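Local coordinates for NADH-rubredoxin oxidoreductase (Clostridium acetobutylicum, PDB 3KLJ), which passes electrons from NADH to rubredoxin through its bound FAD, feeding the electron-transfer chains that scavenge dioxygen in an obligate anaerobe, at residues 276-282 with 298-304; 44-50 with 63-69; 120-124 with 212-218. All blocks are in the same frame, centred on the assembly; numbering follows the deposited sequence. Where two conformers were deposited one is given.

Contact 1 (276-282 with 298-304). With FAD (flavin-adenine dinucleotide), chain B.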
loop_
_atom_site.group_PDB
_atom_site.type_symbol
_atom_site.label_atom_id
_atom_site.label_comp_id
_atom_site.label_asym_id
_atom_site.label_seq_id
_atom_site.Cartn_x
_atom_site.Cartn_y
_atom_site.Cartn_z
ATOM N N LEU A 276 2.349 3.445 0.437
ATOM C CA LEU A 276 3.605 2.715 0.482
ATOM C C LEU A 276 4.222 2.847 1.868
ATOM O O LEU A 276 4.035 3.868 2.530
ATOM C CB LEU A 276 4.572 3.241 -0.589
ATOM C CG LEU A 276 4.124 3.083 -2.047
ATOM C CD1 LEU A 276 5.038 3.849 -3.021
ATOM C CD2 LEU A 276 4.066 1.614 -2.410
ATOM N N ILE A 277 4.966 1.819 2.289
ATOM C CA ILE A 277 5.501 1.781 3.655
ATOM C C ILE A 277 6.607 2.804 3.944
ATOM O O ILE A 277 6.637 3.360 5.044
ATOM C CB ILE A 277 5.857 0.335 4.153
ATOM C CG1 ILE A 277 6.002 0.332 5.685
ATOM C CG2 ILE A 277 7.090 -0.213 3.449
ATOM C CD1 ILE A 277 5.685 -0.958 6.353
ATOM N N ASN A 278 7.488 3.094 2.983
ATOM C CA ASN A 278 8.513 4.104 3.239
ATOM C C ASN A 278 7.895 5.490 3.490
ATOM O O ASN A 278 8.416 6.268 4.287
ATOM C CB ASN A 278 9.614 4.124 2.162
ATOM C CG ASN A 278 9.085 4.427 0.772
ATOM O OD1 ASN A 278 7.876 4.491 0.546
ATOM N ND2 ASN A 278 10.001 4.611 -0.175
ATOM N N ILE A 279 6.768 5.772 2.838
ATOM C CA ILE A 279 5.993 7.001 3.069
ATOM C C ILE A 279 5.376 7.016 4.473
ATOM O O ILE A 279 5.382 8.044 5.142
ATOM C CB ILE A 279 4.900 7.189 1.981
ATOM C CG1 ILE A 279 5.580 7.372 0.620
ATOM C CG2 ILE A 279 3.976 8.374 2.303
ATOM C CD1 ILE A 279 4.645 7.444 -0.573
ATOM N N ALA A 280 4.843 5.872 4.902
ATOM C CA ALA A 280 4.278 5.722 6.243
ATOM C C ALA A 280 5.321 6.020 7.315
ATOM O O ALA A 280 5.071 6.790 8.247
ATOM C CB ALA A 280 3.701 4.318 6.427
ATOM N N ASN A 281 6.478 5.387 7.182
ATOM C CA ASN A 281 7.587 5.594 8.107
ATOM C C ASN A 281 8.006 7.062 8.169
ATOM O O ASN A 281 8.144 7.632 9.255
ATOM C CB ASN A 281 8.782 4.729 7.700
ATOM C CG ASN A 281 8.512 3.248 7.862
ATOM O OD1 ASN A 281 9.002 2.426 7.082
ATOM N ND2 ASN A 281 7.723 2.900 8.875
ATOM N N LYS A 282 8.197 7.678 7.001
ATOM C CA LYS A 282 8.732 9.034 6.941
ATOM C C LYS A 282 7.688 10.093 7.312
ATOM O O LYS A 282 8.005 11.070 7.999
ATOM C CB LYS A 282 9.313 9.305 5.553
ATOM C CG LYS A 282 10.776 9.747 5.549
ATOM C CD LYS A 282 10.902 11.281 5.440
ATOM C CE LYS A 282 11.537 11.920 6.675
ATOM N NZ LYS A 282 10.746 11.682 7.919
ATOM N N TYR A 298 8.261 17.159 5.574
ATOM C CA TYR A 298 8.277 16.015 4.691
ATOM C C TYR A 298 8.418 16.493 3.257
ATOM O O TYR A 298 7.720 17.417 2.828
ATOM C CB TYR A 298 6.976 15.222 4.844
ATOM C CG TYR A 298 6.830 14.084 3.854
ATOM C CD1 TYR A 298 5.959 14.188 2.767
ATOM C CD2 TYR A 298 7.571 12.916 3.997
ATOM C CE1 TYR A 298 5.824 13.149 1.855
ATOM C CE2 TYR A 298 7.448 11.872 3.086
ATOM C CZ TYR A 298 6.568 11.999 2.025
ATOM O OH TYR A 298 6.438 10.975 1.127
ATOM N N SER A 299 9.314 15.864 2.506
ATOM C CA SER A 299 9.310 16.067 1.062
ATOM C C SER A 299 9.037 14.743 0.366
ATOM O O SER A 299 9.461 13.690 0.834
ATOM C CB SER A 299 10.601 16.721 0.563
ATOM O OG SER A 299 11.679 15.809 0.630
ATOM N N GLU A 300 8.306 14.812 -0.742
ATOM C CA GLU A 300 7.940 13.639 -1.519
ATOM C C GLU A 300 9.188 12.841 -1.891
ATOM O O GLU A 300 10.130 13.387 -2.449
ATOM C CB GLU A 300 7.189 14.078 -2.771
ATOM C CG GLU A 300 6.533 12.945 -3.526
ATOM C CD GLU A 300 5.921 13.398 -4.836
ATOM O OE1 GLU A 300 5.799 14.624 -5.060
ATOM O OE2 GLU A 300 5.563 12.516 -5.643
ATOM N N ILE A 301 9.187 11.551 -1.571
ATOM C CA ILE A 301 10.376 10.720 -1.733
ATOM C C ILE A 301 10.364 9.931 -3.040
ATOM O O ILE A 301 11.411 9.697 -3.654
ATOM C CB ILE A 301 10.471 9.643 -0.597
ATOM C CG1 ILE A 301 10.161 10.224 0.788
ATOM C CG2 ILE A 301 11.838 8.911 -0.629
ATOM C CD1 ILE A 301 9.705 9.166 1.798
ATOM N N ILE A 302 9.160 9.593 -3.487
ATOM C CA ILE A 302 8.843 8.195 -3.806
ATOM C C ILE A 302 9.240 7.532 -5.125
ATOM O O ILE A 302 8.642 7.813 -6.173
ATOM C CB ILE A 302 7.353 7.893 -3.515
ATOM C CG1 ILE A 302 6.854 8.827 -2.414
ATOM C CG2 ILE A 302 7.179 6.422 -3.141
ATOM C CD1 ILE A 302 7.572 8.626 -1.065
ATOM N N PRO A 303 10.243 6.627 -5.050
ATOM C CA PRO A 303 10.380 5.521 -5.989
ATOM C C PRO A 303 9.735 4.269 -5.376
ATOM O O PRO A 303 9.458 4.233 -4.170
ATOM C CB PRO A 303 11.899 5.347 -6.102
ATOM C CG PRO A 303 12.493 6.036 -4.876
ATOM C CD PRO A 303 11.376 6.671 -4.104
ATOM N N SER A 304 9.567 3.237 -6.190
ATOM C CA SER A 304 9.111 1.929 -5.708
ATOM C C SER A 304 9.429 0.853 -6.738
ATOM O O SER A 304 8.781 0.784 -7.791
ATOM C CB SER A 304 7.615 1.933 -5.338
ATOM O OG SER A 304 6.783 2.048 -6.480
HETATM P PA FAD B . -1.667 0.624 8.552
HETATM O O1A FAD B . -2.951 0.205 7.887
HETATM O O2A FAD B . -0.536 -0.344 8.303
HETATM O O5B FAD B . -1.909 0.794 10.121
HETATM C C5B FAD B . -3.014 1.532 10.611
HETATM C C4B FAD B . -3.518 0.889 11.903
HETATM O O4B FAD B . -4.550 1.696 12.469
HETATM C C3B FAD B . -4.132 -0.483 11.635
HETATM O O3B FAD B . -3.562 -1.429 12.524
HETATM C C2B FAD B . -5.617 -0.309 11.892
HETATM O O2B FAD B . -6.200 -1.445 12.492
HETATM C C1B FAD B . -5.645 0.878 12.845
HETATM N N9A FAD B . -6.910 1.635 12.813
HETATM C C8A FAD B . -7.717 1.869 11.732
HETATM N N7A FAD B . -8.776 2.608 12.138
HETATM C C5A FAD B . -8.656 2.856 13.458
HETATM C C6A FAD B . -9.460 3.552 14.362
HETATM N N6A FAD B . -10.708 3.887 14.027
HETATM N N1A FAD B . -9.066 3.627 15.686
HETATM C C2A FAD B . -7.897 3.023 16.111
HETATM N N3A FAD B . -7.113 2.326 15.211
HETATM C C4A FAD B . -7.485 2.248 13.900
HETATM N N1 FAD B . 3.784 -1.158 0.789
HETATM C C2 FAD B . 4.969 -1.020 0.099
HETATM O O2 FAD B . 5.515 0.069 0.055
HETATM N N3 FAD B . 5.560 -2.103 -0.519
HETATM C C4 FAD B . 4.956 -3.337 -0.462
HETATM O O4 FAD B . 5.503 -4.282 -1.038
HETATM C C4X FAD B . 3.743 -3.491 0.223
HETATM N N5 FAD B . 3.117 -4.727 0.303
HETATM C C5X FAD B . 1.925 -4.871 0.986
HETATM C C6 FAD B . 1.296 -6.121 1.056
HETATM C C7 FAD B . 0.090 -6.253 1.764
HETATM C C7M FAD B . -0.588 -7.589 1.842
HETATM C C8 FAD B . -0.485 -5.143 2.383
HETATM C C8M FAD B . -1.783 -5.254 3.144
HETATM C C9 FAD B . 0.142 -3.905 2.303
HETATM C C9A FAD B . 1.349 -3.764 1.610
HETATM N N10 FAD B . 1.975 -2.522 1.541
HETATM C C10 FAD B . 3.166 -2.388 0.853
HETATM C "C1'" FAD B . 1.351 -1.329 2.187
HETATM C "C2'" FAD B . 1.950 -1.015 3.541
HETATM O "O2'" FAD B . 1.652 -2.082 4.419
HETATM C "C3'" FAD B . 1.308 0.270 4.026
HETATM O "O3'" FAD B . 1.709 1.343 3.194
HETATM C "C4'" FAD B . 1.670 0.616 5.461
HETATM O "O4'" FAD B . 1.321 -0.451 6.334
HETATM C "C5'" FAD B . 0.878 1.852 5.870
HETATM O "O5'" FAD B . 1.077 2.038 7.247
HETATM P P FAD B . 0.036 2.902 8.083
HETATM O O1P FAD B . 0.523 2.989 9.520
HETATM O O2P FAD B . -0.215 4.239 7.430
HETATM O O3P FAD B . -1.362 2.100 7.988
#
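Leu276 and Ile302 form the tight end of this contact, their side chains running antiparallel past one another. Leu276 CD1 stands 3.3 Å from Ile302 CG2, but the placement of Ile302 is uncertain, so the tightness may be partly a model effect. The other branch of the leucine reaches the cofactor: with CG anti to the carbonyl carbon (chi1 -63°), Leu276 CD2 comes within 3.3 Å of FAD O2, so the one side chain touches both loop and flavin. Ile279 also packs against Ile302, at a modelled spacing too short to be trusted. Leu276 is the N-cap residue of helix 277-291, and the helix start faces the pyrimidine part of the flavin. Ile277 N donates a nearly straight bond to FAD O2 (2.9 Å, 162°), an arrangement known from glutathione reductase-like flavoproteins that would probably help stabilise negative charge on the reduced flavin. The open side lies at Ile301 and Lys282, and no hydrogen bond joins the two segments anywhere. The bent chain of Lys282 slants across the loop, CD at the edge of the Tyr298 ring (4.0 Å to Tyr298 CD2) and CB 3.8 Å from CD1 of the solvent-exposed Ile301. Its ammonium group turns to Glu285, while the buried tyrosine ring meets Phe269 edge-to-face.

Contact 2 (44-50 with 63-69). With FAD (flavin-adenine dinucleotide), chain B.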
loop_
_atom_site.group_PDB
_atom_site.type_symbol
_atom_site.label_atom_id
_atom_site.label_comp_id
_atom_site.label_asym_id
_atom_site.label_seq_id
_atom_site.Cartn_x
_atom_site.Cartn_y
_atom_site.Cartn_z
ATOM N N LEU A 44 0.667 -5.476 18.408
ATOM C CA LEU A 44 1.540 -4.306 18.277
ATOM C C LEU A 44 1.836 -4.004 16.797
ATOM O O LEU A 44 1.573 -4.848 15.936
ATOM C CB LEU A 44 2.840 -4.558 19.047
ATOM C CG LEU A 44 2.959 -4.127 20.525
ATOM C CD1 LEU A 44 1.691 -3.534 21.153
ATOM C CD2 LEU A 44 3.556 -5.220 21.396
ATOM N N PRO A 45 2.353 -2.793 16.496
ATOM C CA PRO A 45 2.739 -2.470 15.127
ATOM C C PRO A 45 3.602 -3.544 14.472
ATOM O O PRO A 45 4.604 -3.978 15.041
ATOM C CB PRO A 45 3.534 -1.178 15.295
ATOM C CG PRO A 45 2.822 -0.483 16.406
ATOM C CD PRO A 45 2.324 -1.581 17.340
ATOM N N TYR A 46 3.209 -3.947 13.270
ATOM C CA TYR A 46 3.963 -4.950 12.530
ATOM C C TYR A 46 4.219 -4.532 11.090
ATOM O O TYR A 46 3.518 -3.662 10.548
ATOM C CB TYR A 46 3.273 -6.309 12.604
ATOM C CG TYR A 46 1.823 -6.349 12.153
ATOM C CD1 TYR A 46 0.777 -6.191 13.072
ATOM C CD2 TYR A 46 1.495 -6.582 10.815
ATOM C CE1 TYR A 46 -0.563 -6.261 12.667
ATOM C CE2 TYR A 46 0.169 -6.649 10.397
ATOM C CZ TYR A 46 -0.857 -6.492 11.329
ATOM O OH TYR A 46 -2.169 -6.566 10.906
ATOM N N TYR A 47 5.241 -5.141 10.490
ATOM C CA TYR A 47 5.652 -4.823 9.124
ATOM C C TYR A 47 4.664 -5.472 8.159
ATOM O O TYR A 47 4.906 -6.572 7.628
ATOM C CB TYR A 47 7.080 -5.310 8.854
ATOM C CG TYR A 47 7.755 -4.565 7.723
ATOM C CD1 TYR A 47 7.660 -5.021 6.411
ATOM C CD2 TYR A 47 8.475 -3.394 7.966
ATOM C CE1 TYR A 47 8.270 -4.330 5.359
ATOM C CE2 TYR A 47 9.093 -2.702 6.928
ATOM C CZ TYR A 47 8.988 -3.181 5.628
ATOM O OH TYR A 47 9.575 -2.503 4.598
ATOM N N ARG A 48 3.548 -4.777 7.961
ATOM C CA ARG A 48 2.417 -5.275 7.170
ATOM C C ARG A 48 2.770 -5.897 5.790
ATOM O O ARG A 48 2.170 -6.909 5.428
ATOM C CB ARG A 48 1.344 -4.177 7.026
ATOM C CG ARG A 48 -0.039 -4.658 6.528
ATOM C CD ARG A 48 -1.073 -3.492 6.506
ATOM N NE ARG A 48 -1.221 -2.883 7.834
ATOM C CZ ARG A 48 -1.833 -3.460 8.871
ATOM N NH1 ARG A 48 -1.895 -2.833 10.038
ATOM N NH2 ARG A 48 -2.391 -4.658 8.748
ATOM N N PRO A 49 3.721 -5.296 5.016
ATOM C CA PRO A 49 4.060 -5.914 3.723
ATOM C C PRO A 49 4.582 -7.349 3.783
ATOM O O PRO A 49 4.656 -8.000 2.740
ATOM C CB PRO A 49 5.138 -4.974 3.146
ATOM C CG PRO A 49 4.786 -3.620 3.736
ATOM C CD PRO A 49 4.360 -3.969 5.159
ATOM N N ARG A 50 4.912 -7.851 4.973
ATOM C CA ARG A 50 5.430 -9.215 5.074
ATOM C C ARG A 50 4.330 -10.237 5.373
ATOM O O ARG A 50 4.630 -11.390 5.635
ATOM C CB ARG A 50 6.568 -9.325 6.098
ATOM C CG ARG A 50 7.579 -8.224 5.991
ATOM C CD ARG A 50 8.993 -8.701 6.067
ATOM N NE ARG A 50 9.414 -9.042 7.411
ATOM C CZ ARG A 50 9.757 -10.264 7.816
ATOM N NH1 ARG A 50 9.724 -11.292 6.985
ATOM N NH2 ARG A 50 10.131 -10.454 9.065
ATOM N N ASP A 63 7.175 -12.814 14.350
ATOM C CA ASP A 63 8.240 -12.674 13.365
ATOM C C ASP A 63 8.158 -11.388 12.553
ATOM O O ASP A 63 9.127 -11.037 11.880
ATOM C CB ASP A 63 8.244 -13.847 12.384
ATOM C CG ASP A 63 8.302 -15.175 13.073
ATOM O OD1 ASP A 63 9.110 -15.329 14.014
ATOM O OD2 ASP A 63 7.530 -16.063 12.669
ATOM N N ILE A 64 7.008 -10.707 12.584
ATOM C CA ILE A 64 6.832 -9.493 11.778
ATOM C C ILE A 64 6.576 -8.204 12.567
ATOM O O ILE A 64 6.484 -7.125 11.973
ATOM C CB ILE A 64 5.772 -9.654 10.637
ATOM C CG1 ILE A 64 4.372 -9.965 11.197
ATOM C CG2 ILE A 64 6.239 -10.695 9.594
ATOM C CD1 ILE A 64 3.249 -9.701 10.194
ATOM N N LEU A 65 6.462 -8.321 13.893
ATOM C CA LEU A 65 6.338 -7.155 14.784
ATOM C C LEU A 65 7.551 -6.238 14.612
ATOM O O LEU A 65 8.686 -6.718 14.524
ATOM C CB LEU A 65 6.230 -7.603 16.265
ATOM C CG LEU A 65 4.968 -8.346 16.732
ATOM C CD1 LEU A 65 5.046 -8.824 18.203
ATOM C CD2 LEU A 65 3.725 -7.504 16.496
ATOM N N ILE A 66 7.312 -4.931 14.559
ATOM C CA ILE A 66 8.414 -3.967 14.465
ATOM C C ILE A 66 9.201 -3.946 15.786
ATOM O O ILE A 66 10.430 -4.090 15.801
ATOM C CB ILE A 66 7.948 -2.529 14.064
ATOM C CG1 ILE A 66 7.215 -2.530 12.709
ATOM C CG2 ILE A 66 9.158 -1.609 13.961
ATOM C CD1 ILE A 66 6.499 -1.155 12.335
ATOM N N LYS A 67 8.480 -3.761 16.891
ATOM C CA LYS A 67 9.078 -3.833 18.218
ATOM C C LYS A 67 8.250 -4.762 19.073
ATOM O O LYS A 67 7.026 -4.817 18.927
ATOM C CB LYS A 67 9.127 -2.452 18.883
ATOM C CG LYS A 67 9.908 -1.390 18.110
ATOM C CD LYS A 67 11.413 -1.630 18.120
ATOM C CE LYS A 67 12.086 -0.578 17.244
ATOM N NZ LYS A 67 13.546 -0.770 17.189
ATOM N N LYS A 68 8.920 -5.475 19.969
ATOM C CA LYS A 68 8.251 -6.347 20.939
ATOM C C LYS A 68 7.711 -5.536 22.116
ATOM O O LYS A 68 8.040 -4.352 22.259
ATOM C CB LYS A 68 9.210 -7.445 21.421
ATOM C CG LYS A 68 9.877 -8.226 20.288
ATOM C CD LYS A 68 9.141 -9.521 19.957
ATOM C CE LYS A 68 9.788 -10.238 18.778
ATOM N NZ LYS A 68 9.892 -11.716 19.005
ATOM N N ASN A 69 6.873 -6.170 22.935
ATOM C CA ASN A 69 6.239 -5.519 24.094
ATOM C C ASN A 69 7.201 -4.719 24.961
ATOM O O ASN A 69 6.914 -3.578 25.329
ATOM C CB ASN A 69 5.519 -6.554 24.968
ATOM C CG ASN A 69 4.042 -6.655 24.654
ATOM O OD1 ASN A 69 3.226 -5.908 25.194
ATOM N ND2 ASN A 69 3.688 -7.590 23.782
HETATM P PA FAD B . -1.667 0.624 8.552
HETATM O O1A FAD B . -2.951 0.205 7.887
HETATM O O2A FAD B . -0.536 -0.344 8.303
HETATM O O5B FAD B . -1.909 0.794 10.121
HETATM C C5B FAD B . -3.014 1.532 10.611
HETATM C C4B FAD B . -3.518 0.889 11.903
HETATM O O4B FAD B . -4.550 1.696 12.469
HETATM C C3B FAD B . -4.132 -0.483 11.635
HETATM O O3B FAD B . -3.562 -1.429 12.524
HETATM C C2B FAD B . -5.617 -0.309 11.892
HETATM O O2B FAD B . -6.200 -1.445 12.492
HETATM C C1B FAD B . -5.645 0.878 12.845
HETATM N N9A FAD B . -6.910 1.635 12.813
HETATM C C8A FAD B . -7.717 1.869 11.732
HETATM N N7A FAD B . -8.776 2.608 12.138
HETATM C C5A FAD B . -8.656 2.856 13.458
HETATM C C6A FAD B . -9.460 3.552 14.362
HETATM N N6A FAD B . -10.708 3.887 14.027
HETATM N N1A FAD B . -9.066 3.627 15.686
HETATM C C2A FAD B . -7.897 3.023 16.111
HETATM N N3A FAD B . -7.113 2.326 15.211
HETATM C C4A FAD B . -7.485 2.248 13.900
HETATM N N1 FAD B . 3.784 -1.158 0.789
HETATM C C2 FAD B . 4.969 -1.020 0.099
HETATM O O2 FAD B . 5.515 0.069 0.055
HETATM N N3 FAD B . 5.560 -2.103 -0.519
HETATM C C4 FAD B . 4.956 -3.337 -0.462
HETATM O O4 FAD B . 5.503 -4.282 -1.038
HETATM C C4X FAD B . 3.743 -3.491 0.223
HETATM N N5 FAD B . 3.117 -4.727 0.303
HETATM C C5X FAD B . 1.925 -4.871 0.986
HETATM C C6 FAD B . 1.296 -6.121 1.056
HETATM C C7 FAD B . 0.090 -6.253 1.764
HETATM C C7M FAD B . -0.588 -7.589 1.842
HETATM C C8 FAD B . -0.485 -5.143 2.383
HETATM C C8M FAD B . -1.783 -5.254 3.144
HETATM C C9 FAD B . 0.142 -3.905 2.303
HETATM C C9A FAD B . 1.349 -3.764 1.610
HETATM N N10 FAD B . 1.975 -2.522 1.541
HETATM C C10 FAD B . 3.166 -2.388 0.853
HETATM C "C1'" FAD B . 1.351 -1.329 2.187
HETATM C "C2'" FAD B . 1.950 -1.015 3.541
HETATM O "O2'" FAD B . 1.652 -2.082 4.419
HETATM C "C3'" FAD B . 1.308 0.270 4.026
HETATM O "O3'" FAD B . 1.709 1.343 3.194
HETATM C "C4'" FAD B . 1.670 0.616 5.461
HETATM O "O4'" FAD B . 1.321 -0.451 6.334
HETATM C "C5'" FAD B . 0.878 1.852 5.870
HETATM O "O5'" FAD B . 1.077 2.038 7.247
HETATM P P FAD B . 0.036 2.902 8.083
HETATM O O1P FAD B . 0.523 2.989 9.520
HETATM O O2P FAD B . -0.215 4.239 7.430
HETATM O O3P FAD B . -1.362 2.100 7.988
HETATM O O HOH W 1 5.606 -3.316 17.316
#
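Ile64 runs beside Tyr46, both side chains heading in the same direction, with Ile64 CD1 3.6 Å from Tyr46 CD2. On the other branch of Ile64, CG2 sits 3.9 Å above the guanidinium plane of Arg50, over its centre; these two side chains run in opposite directions, and Arg50 pairs by charge with Glu53. Leu44 packs on Leu65, its CB 4.0 Å from Leu65 CD2. Between these groups the backbones form a single antiparallel beta bridge, in which Tyr46 and Leu65 are the non-hydrogen-bonded pair. The flanking bonds are short and nearly straight: Tyr47 N to Ile64 O is 2.8 Å (174°) and Ile66 N to Pro45 O is 2.9 Å. Pro45 O also accepts from a water that itself accepts from Lys67 N, so two donors grip this carbonyl. The bridged loop runs on into the 3-10 turn 48-50 at the FAD site. Arg48 starts extended and bends at chi3, bringing NE to the pyrophosphate oxygen FAD O2A at 2.7 Å (167°), in the guanidinium plane. Its NH2 donates to Tyr46 OH at 2.9 Å, with the hydroxyl 34° out of that plane. Glu41 holds both ends of this pair, with one carboxylate oxygen on Tyr46 OH and the other on Arg48 NH1.

Contact 3 (120-124 with 212-218)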
loop_
_atom_site.group_PDB
_atom_site.type_symbol
_atom_site.label_atom_id
_atom_site.label_comp_id
_atom_site.label_asym_id
_atom_site.label_seq_id
_atom_site.Cartn_x
_atom_site.Cartn_y
_atom_site.Cartn_z
ATOM N N LYS A 120 -18.781 -7.321 -4.407
ATOM C CA LYS A 120 -19.596 -8.526 -4.412
ATOM C C LYS A 120 -19.065 -9.475 -5.485
ATOM O O LYS A 120 -18.767 -9.048 -6.603
ATOM C CB LYS A 120 -21.056 -8.172 -4.687
ATOM C CG LYS A 120 -22.056 -8.967 -3.875
ATOM C CD LYS A 120 -22.206 -8.381 -2.476
ATOM C CE LYS A 120 -23.577 -8.687 -1.908
ATOM N NZ LYS A 120 -23.813 -7.959 -0.632
ATOM N N VAL A 121 -18.912 -10.748 -5.128
ATOM C CA VAL A 121 -18.457 -11.782 -6.061
ATOM C C VAL A 121 -19.542 -12.855 -6.177
ATOM O O VAL A 121 -19.882 -13.489 -5.177
ATOM C CB VAL A 121 -17.138 -12.450 -5.592
ATOM C CG1 VAL A 121 -16.732 -13.584 -6.537
ATOM C CG2 VAL A 121 -16.018 -11.427 -5.468
ATOM N N PRO A 122 -20.083 -13.066 -7.394
ATOM C CA PRO A 122 -21.164 -14.039 -7.557
ATOM C C PRO A 122 -20.659 -15.463 -7.336
ATOM O O PRO A 122 -19.533 -15.787 -7.743
ATOM C CB PRO A 122 -21.608 -13.846 -9.015
ATOM C CG PRO A 122 -20.898 -12.608 -9.506
ATOM C CD PRO A 122 -19.671 -12.485 -8.683
ATOM N N HIS A 123 -21.482 -16.281 -6.676
ATOM C CA HIS A 123 -21.200 -17.700 -6.388
ATOM C C HIS A 123 -20.356 -17.945 -5.131
ATOM O O HIS A 123 -20.237 -19.083 -4.675
ATOM C CB HIS A 123 -20.591 -18.422 -7.605
ATOM C CG HIS A 123 -21.470 -18.405 -8.817
ATOM N ND1 HIS A 123 -22.687 -19.052 -8.863
ATOM C CD2 HIS A 123 -21.312 -17.812 -10.024
ATOM C CE1 HIS A 123 -23.240 -18.861 -10.048
ATOM N NE2 HIS A 123 -22.425 -18.112 -10.771
ATOM N N ALA A 124 -19.785 -16.883 -4.570
ATOM C CA ALA A 124 -18.932 -17.005 -3.390
ATOM C C ALA A 124 -19.725 -16.815 -2.104
ATOM O O ALA A 124 -20.370 -15.779 -1.909
ATOM C CB ALA A 124 -17.784 -16.009 -3.453
ATOM N N GLU A 212 -19.794 -14.731 -12.825
ATOM C CA GLU A 212 -21.058 -15.480 -12.833
ATOM C C GLU A 212 -20.905 -16.791 -13.600
ATOM O O GLU A 212 -21.620 -17.764 -13.344
ATOM C CB GLU A 212 -22.180 -14.661 -13.477
ATOM C CG GLU A 212 -22.695 -13.502 -12.643
ATOM C CD GLU A 212 -24.190 -13.275 -12.815
ATOM O OE1 GLU A 212 -24.784 -13.794 -13.790
ATOM O OE2 GLU A 212 -24.779 -12.576 -11.965
ATOM N N GLU A 213 -19.958 -16.794 -14.542
ATOM C CA GLU A 213 -19.728 -17.930 -15.432
ATOM C C GLU A 213 -18.571 -18.801 -14.930
ATOM O O GLU A 213 -18.107 -19.725 -15.635
ATOM C CB GLU A 213 -19.429 -17.417 -16.847
ATOM C CG GLU A 213 -20.430 -16.371 -17.346
ATOM C CD GLU A 213 -21.476 -16.952 -18.272
ATOM O OE1 GLU A 213 -22.674 -16.987 -17.901
ATOM O OE2 GLU A 213 -21.090 -17.379 -19.379
ATOM N N MET A 214 -18.105 -18.494 -13.715
ATOM C CA MET A 214 -16.979 -19.204 -13.109
ATOM C C MET A 214 -17.368 -19.817 -11.760
ATOM O O MET A 214 -16.534 -19.942 -10.849
ATOM C CB MET A 214 -15.778 -18.263 -12.964
ATOM C CG MET A 214 -15.312 -17.635 -14.290
ATOM S SD MET A 214 -13.872 -16.552 -14.135
ATOM C CE MET A 214 -12.580 -17.786 -13.983
ATOM N N GLY A 215 -18.645 -20.196 -11.652
ATOM C CA GLY A 215 -19.216 -20.762 -10.439
ATOM C C GLY A 215 -18.437 -21.927 -9.859
ATOM O O GLY A 215 -18.107 -21.918 -8.649
ATOM N N ASP A 216 -18.136 -22.919 -10.724
ATOM C CA ASP A 216 -17.456 -24.150 -10.290
ATOM C C ASP A 216 -16.099 -23.884 -9.629
ATOM O O ASP A 216 -15.794 -24.453 -8.576
ATOM C CB ASP A 216 -17.290 -25.134 -11.458
ATOM C CG ASP A 216 -18.606 -25.767 -11.888
ATOM O OD1 ASP A 216 -19.597 -25.687 -11.124
ATOM O OD2 ASP A 216 -18.644 -26.360 -12.998
ATOM N N LEU A 217 -15.296 -23.017 -10.244
ATOM C CA LEU A 217 -13.997 -22.655 -9.686
ATOM C C LEU A 217 -14.152 -21.797 -8.431
ATOM O O LEU A 217 -13.482 -22.048 -7.428
ATOM C CB LEU A 217 -13.123 -21.947 -10.733
ATOM C CG LEU A 217 -11.740 -21.430 -10.307
ATOM C CD1 LEU A 217 -10.879 -22.544 -9.701
ATOM C CD2 LEU A 217 -11.023 -20.800 -11.502
ATOM N N ILE A 218 -15.033 -20.800 -8.490
ATOM C CA ILE A 218 -15.304 -19.936 -7.335
ATOM C C ILE A 218 -15.764 -20.730 -6.104
ATOM O O ILE A 218 -15.212 -20.563 -5.011
ATOM C CB ILE A 218 -16.273 -18.773 -7.696
ATOM C CG1 ILE A 218 -15.488 -17.665 -8.424
ATOM C CG2 ILE A 218 -16.941 -18.201 -6.453
ATOM C CD1 ILE A 218 -16.339 -16.586 -9.082
#
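His123 supplies the single hydrogen bond between the two segments, from NE2 to the backbone carbonyl of Glu212. The bond is short but bent: NE2 lies 2.7 Å from Glu212 O with an angle of 137° at the hydrogen, and the oxygen sits near the ring edge, though somewhat out of the ring plane. The imidazole thus engages the main chain of Glu212 and not its carboxylate. A CH-pi interaction uses a face of the same ring. Gly215 CA stands 3.9 Å from the centroid of the His123 ring and 25° off its normal, displaced toward the rim, so edge and face are both engaged with 212-218.

The backbone geometry helps to explain how the ring arrives there. Residues 121-124 make a type II beta turn, and His123, its third residue, takes a positive phi and holds CG anti to its carbonyl carbon (chi1 -60°); across the contact Met214 is the N-cap of helix 215-220. In the NADH-binding domain the turn precedes the edge strand 127-128, and the helix precedes the adjacent strand 222-225, so the contact joins two connections at one border of the parallel sheet.

Apolar packing completes the contact. Ile218 spreads its two branches against the turn: CD1 lies 4.0 Å from Val121 CG1, while CG2 is 3.8 Å from Ala124 CB. Beyond the turn, Ile218 also packs on Phe150 and Val223 of the sheet. Nearer the surface, Pro122 and Glu212 cross at about a right angle, CG to CG at 3.7 Å, leaving the aliphatic part of the glutamate against the proline ring.

Along the chain contact 2 closes first, contact 3 follows, and contact 1 comes last, none enclosing another. Contacts 1 and 2, with centres 19 Å apart, belong to the FAD side of the molecule and approach the same cofactor from different parts of the sequence. They meet directly: Ile277 CD1 packs on Pro49 CD at 3.5 Å, joining the start of helix 277-291 to the loop before helix 51-56. Contact 3 lies in the NADH-binding domain, its centre 38 Å from that of contact 1 and 35 Å from that of contact 2, with no touch to either. Thus two contacts shape the flavin site, while the third packs a border of the other domain's parallel sheet.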